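Local coordinates for RxLR effector protein 54 (Phytophthora infestans, PDB 5L7S) that binds the host autophagy protein ATG8CL through a C-terminal ATG8-interacting motif and stimulates autophagosome formation in the infected plant cell, at residues A[70-75]-A[129-134]. Numbering follows the deposited sequence.
Sequences IYYLLL and LRLKDA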
ATOM      1  N   ILE A  70       1.117 -15.386   6.986  1.00 79.77           N
ATOM      2  CA  ILE A  70       0.485 -14.898   8.209  1.00 77.35           C
ATOM      3  C   ILE A  70       0.129 -13.418   8.088  1.00 74.84           C
ATOM      4  O   ILE A  70      -0.985 -13.031   8.421  1.00 77.42           O
ATOM      5  CB  ILE A  70       1.369 -15.129   9.458  1.00 78.72           C
ATOM      6  CG1 ILE A  70       1.514 -16.631   9.745  1.00 80.43           C
ATOM      7  CG2 ILE A  70       0.780 -14.436  10.687  1.00 79.35           C
ATOM      8  CD1 ILE A  70       2.711 -16.982  10.609  1.00 80.14           C
ATOM      9  N   TYR A  71       1.067 -12.599   7.618  1.00 74.18           N
ATOM     10  CA  TYR A  71       0.849 -11.149   7.545  1.00 74.24           C
ATOM     11  C   TYR A  71      -0.308 -10.788   6.619  1.00 75.18           C
ATOM     12  O   TYR A  71      -1.195 -10.022   6.996  1.00 75.74           O
ATOM     13  CB  TYR A  71       2.117 -10.413   7.099  1.00 71.74           C
ATOM     14  CG  TYR A  71       2.030  -8.899   7.220  1.00 70.62           C
ATOM     15  CD1 TYR A  71       1.969  -8.285   8.469  1.00 70.52           C
ATOM     16  CD2 TYR A  71       2.011  -8.081   6.087  1.00 71.73           C
ATOM     17  CE1 TYR A  71       1.889  -6.901   8.589  1.00 72.51           C
ATOM     18  CE2 TYR A  71       1.932  -6.695   6.196  1.00 72.73           C
ATOM     19  CZ  TYR A  71       1.870  -6.108   7.448  1.00 74.05           C
ATOM     20  OH  TYR A  71       1.795  -4.734   7.567  1.00 76.25           O
ATOM     21  N   TYR A  72      -0.304 -11.351   5.419  1.00 75.51           N
ATOM     22  CA  TYR A  72      -1.295 -10.970   4.421  1.00 77.10           C
ATOM     23  C   TYR A  72      -2.687 -11.555   4.691  1.00 78.45           C
ATOM     24  O   TYR A  72      -3.683 -10.949   4.299  1.00 82.65           O
ATOM     25  CB  TYR A  72      -0.778 -11.266   3.006  1.00 76.54           C
ATOM     26  CG  TYR A  72       0.309 -10.289   2.579  1.00 76.90           C
ATOM     27  CD1 TYR A  72       0.026  -8.931   2.437  1.00 76.52           C
ATOM     28  CD2 TYR A  72       1.621 -10.713   2.330  1.00 76.98           C
ATOM     29  CE1 TYR A  72       1.004  -8.026   2.056  1.00 77.20           C
ATOM     30  CE2 TYR A  72       2.607  -9.809   1.945  1.00 75.27           C
ATOM     31  CZ  TYR A  72       2.291  -8.466   1.813  1.00 75.97           C
ATOM     32  OH  TYR A  72       3.242  -7.548   1.433  1.00 76.67           O
ATOM     33  N   LEU A  73      -2.764 -12.689   5.387  1.00 79.34           N
ATOM     34  CA  LEU A  73      -4.056 -13.220   5.858  1.00 81.36           C
ATOM     35  C   LEU A  73      -4.712 -12.283   6.878  1.00 79.75           C
ATOM     36  O   LEU A  73      -5.910 -11.999   6.798  1.00 80.05           O
ATOM     37  CB  LEU A  73      -3.880 -14.607   6.491  1.00 82.48           C
ATOM     38  CG  LEU A  73      -5.135 -15.312   7.035  1.00 84.61           C
ATOM     39  CD1 LEU A  73      -6.102 -15.652   5.909  1.00 85.32           C
ATOM     40  CD2 LEU A  73      -4.746 -16.563   7.813  1.00 86.50           C
ATOM     41  N   LEU A  74      -3.918 -11.830   7.841  1.00 77.63           N
ATOM     42  CA  LEU A  74      -4.402 -10.954   8.902  1.00 76.96           C
ATOM     43  C   LEU A  74      -4.650  -9.534   8.408  1.00 79.74           C
ATOM     44  O   LEU A  74      -5.519  -8.837   8.944  1.00 81.19           O
ATOM     45  CB  LEU A  74      -3.407 -10.923  10.061  1.00 75.76           C
ATOM     46  CG  LEU A  74      -3.135 -12.250  10.767  1.00 75.33           C
ATOM     47  CD1 LEU A  74      -1.905 -12.123  11.646  1.00 76.66           C
ATOM     48  CD2 LEU A  74      -4.336 -12.687  11.589  1.00 76.88           C
ATOM     49  N   LEU A  75      -3.880  -9.107   7.404  1.00 81.72           N
ATOM     50  CA  LEU A  75      -4.018  -7.766   6.827  1.00 82.41           C
ATOM     51  C   LEU A  75      -5.379  -7.561   6.163  1.00 84.81           C
ATOM     52  O   LEU A  75      -5.883  -6.435   6.141  1.00 85.30           O
ATOM     53  CB  LEU A  75      -2.896  -7.480   5.818  1.00 79.51           C
ATOM     54  CG  LEU A  75      -2.814  -6.059   5.238  1.00 77.33           C
ATOM     55  CD1 LEU A  75      -2.510  -5.037   6.324  1.00 76.21           C
ATOM     56  CD2 LEU A  75      -1.770  -5.991   4.135  1.00 79.10           C
ATOM     57  N   LEU A 129       8.442  -9.391  -1.557  1.00 92.92           N
ATOM     58  CA  LEU A 129       7.634  -8.819  -0.472  1.00 88.83           C
ATOM     59  C   LEU A 129       6.130  -9.106  -0.574  1.00 89.10           C
ATOM     60  O   LEU A 129       5.385  -8.821   0.367  1.00 84.53           O
ATOM     61  CB  LEU A 129       7.840  -7.305  -0.415  1.00 88.16           C
ATOM     62  CG  LEU A 129       9.260  -6.816  -0.140  1.00 88.92           C
ATOM     63  CD1 LEU A 129       9.325  -5.307  -0.312  1.00 89.71           C
ATOM     64  CD2 LEU A 129       9.717  -7.223   1.252  1.00 89.34           C
ATOM     65  N   ARG A 130       5.691  -9.639  -1.718  1.00 89.67           N
ATOM     66  CA  ARG A 130       4.300 -10.032  -1.958  1.00 88.91           C
ATOM     67  C   ARG A 130       3.329  -8.862  -1.798  1.00 88.43           C
ATOM     68  O   ARG A 130       2.241  -9.007  -1.243  1.00 90.30           O
ATOM     69  CB  ARG A 130       3.908 -11.225  -1.078  1.00 89.11           C
ATOM     70  CG  ARG A 130       4.414 -12.556  -1.601  1.00 90.72           C
ATOM     71  CD  ARG A 130       4.106 -13.675  -0.627  1.00 92.28           C
ATOM     72  NE  ARG A 130       2.682 -13.747  -0.305  1.00 93.48           N
ATOM     73  CZ  ARG A 130       2.155 -14.523   0.640  1.00 92.54           C
ATOM     74  NH1 ARG A 130       2.921 -15.327   1.373  1.00 92.70           N
ATOM     75  NH2 ARG A 130       0.841 -14.499   0.848  1.00 92.30           N
ATOM     76  N   LEU A 131       3.728  -7.704  -2.317  1.00 89.03           N
ATOM     77  CA  LEU A 131       2.940  -6.482  -2.164  1.00 87.78           C
ATOM     78  C   LEU A 131       1.651  -6.477  -2.983  1.00 88.19           C
ATOM     79  O   LEU A 131       0.737  -5.721  -2.659  1.00 89.94           O
ATOM     80  CB  LEU A 131       3.784  -5.244  -2.474  1.00 87.05           C
ATOM     81  CG  LEU A 131       4.826  -4.920  -1.401  1.00 87.94           C
ATOM     82  CD1 LEU A 131       5.817  -3.884  -1.905  1.00 89.03           C
ATOM     83  CD2 LEU A 131       4.168  -4.444  -0.109  1.00 88.71           C
ATOM     84  N   LYS A 132       1.562  -7.319  -4.016  1.00 88.24           N
ATOM     85  CA  LYS A 132       0.290  -7.542  -4.727  1.00 89.75           C
ATOM     86  C   LYS A 132      -0.836  -8.019  -3.801  1.00 90.87           C
ATOM     87  O   LYS A 132      -1.991  -7.627  -3.973  1.00 92.08           O
ATOM     88  CB  LYS A 132       0.469  -8.531  -5.881  1.00 89.90           C
ATOM     89  CG  LYS A 132       1.202  -7.939  -7.069  1.00 91.29           C
ATOM     90  CD  LYS A 132       1.548  -8.997  -8.104  1.00 93.39           C
ATOM     91  CE  LYS A 132       2.259  -8.380  -9.300  1.00 96.78           C
ATOM     92  NZ  LYS A 132       3.057  -9.380 -10.057  1.00 98.03           N
ATOM     93  N   ASP A 133      -0.485  -8.833  -2.805  1.00 91.82           N
ATOM     94  CA  ASP A 133      -1.452  -9.338  -1.819  1.00 90.53           C
ATOM     95  C   ASP A 133      -1.945  -8.283  -0.812  1.00 86.47           C
ATOM     96  O   ASP A 133      -2.876  -8.553  -0.054  1.00 87.22           O
ATOM     97  CB  ASP A 133      -0.870 -10.540  -1.056  1.00 92.64           C
ATOM     98  CG  ASP A 133      -0.502 -11.710  -1.969  1.00 94.40           C
ATOM     99  OD1 ASP A 133      -1.159 -11.901  -3.016  1.00 94.59           O
ATOM    100  OD2 ASP A 133       0.451 -12.443  -1.632  1.00 96.99           O
ATOM    101  N   ALA A 134      -1.322  -7.104  -0.787  1.00 84.13           N
ATOM    102  CA  ALA A 134      -1.730  -6.017   0.109  1.00 81.13           C
ATOM    103  C   ALA A 134      -3.062  -5.382  -0.276  1.00 79.61           C
ATOM    104  O   ALA A 134      -3.740  -4.815   0.584  1.00 79.22           O
ATOM    105  CB  ALA A 134      -0.649  -4.946   0.168  1.00 80.88           C
TER
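Leu129 O, in the turn that follows helix 122-128, accepts a hydrogen bond from Tyr72 OH (2.7 Å), the hydroxyl arriving 23° out of the carbonyl plane. At Arg130 the chain leaves helical geometry with positive phi, and Arg130 O lies over one face of the Tyr72 ring. The Arg130 side chain runs past the ring in the opposite direction: CB touches Tyr72 CE2, while the guanidinium, its plane turned 38° from the ring, has Tyr72 CD2 over one face. The bend at chi3 (55°) belongs to a side-on grip in which NE and NH2 both donate to Asp133 OD2; NH1 forms a salt bridge with Asp69. The contact joins helix 67-75, assigned to WY-domain 2, to the loop after helix 122-128, assigned to WY-domain 3, in this tandem array of helical repeats, and Met143 of helix 142-155 also touches Tyr72. Next, Leu131 brings CD2 to within 3.6 Å of Tyr72 OH. Asp133 CB sits over the same face of the Tyr72 ring as Arg130 O, a CH-pi contact with CB 4.1 Å from that ring's centroid; Tyr71 CD2 covers the opposite face. Finally, Ala134 CB meets Tyr72 CE1 at 4.0 Å, and Leu75 CD2 approaches Ala134 CA at 4.0 Å.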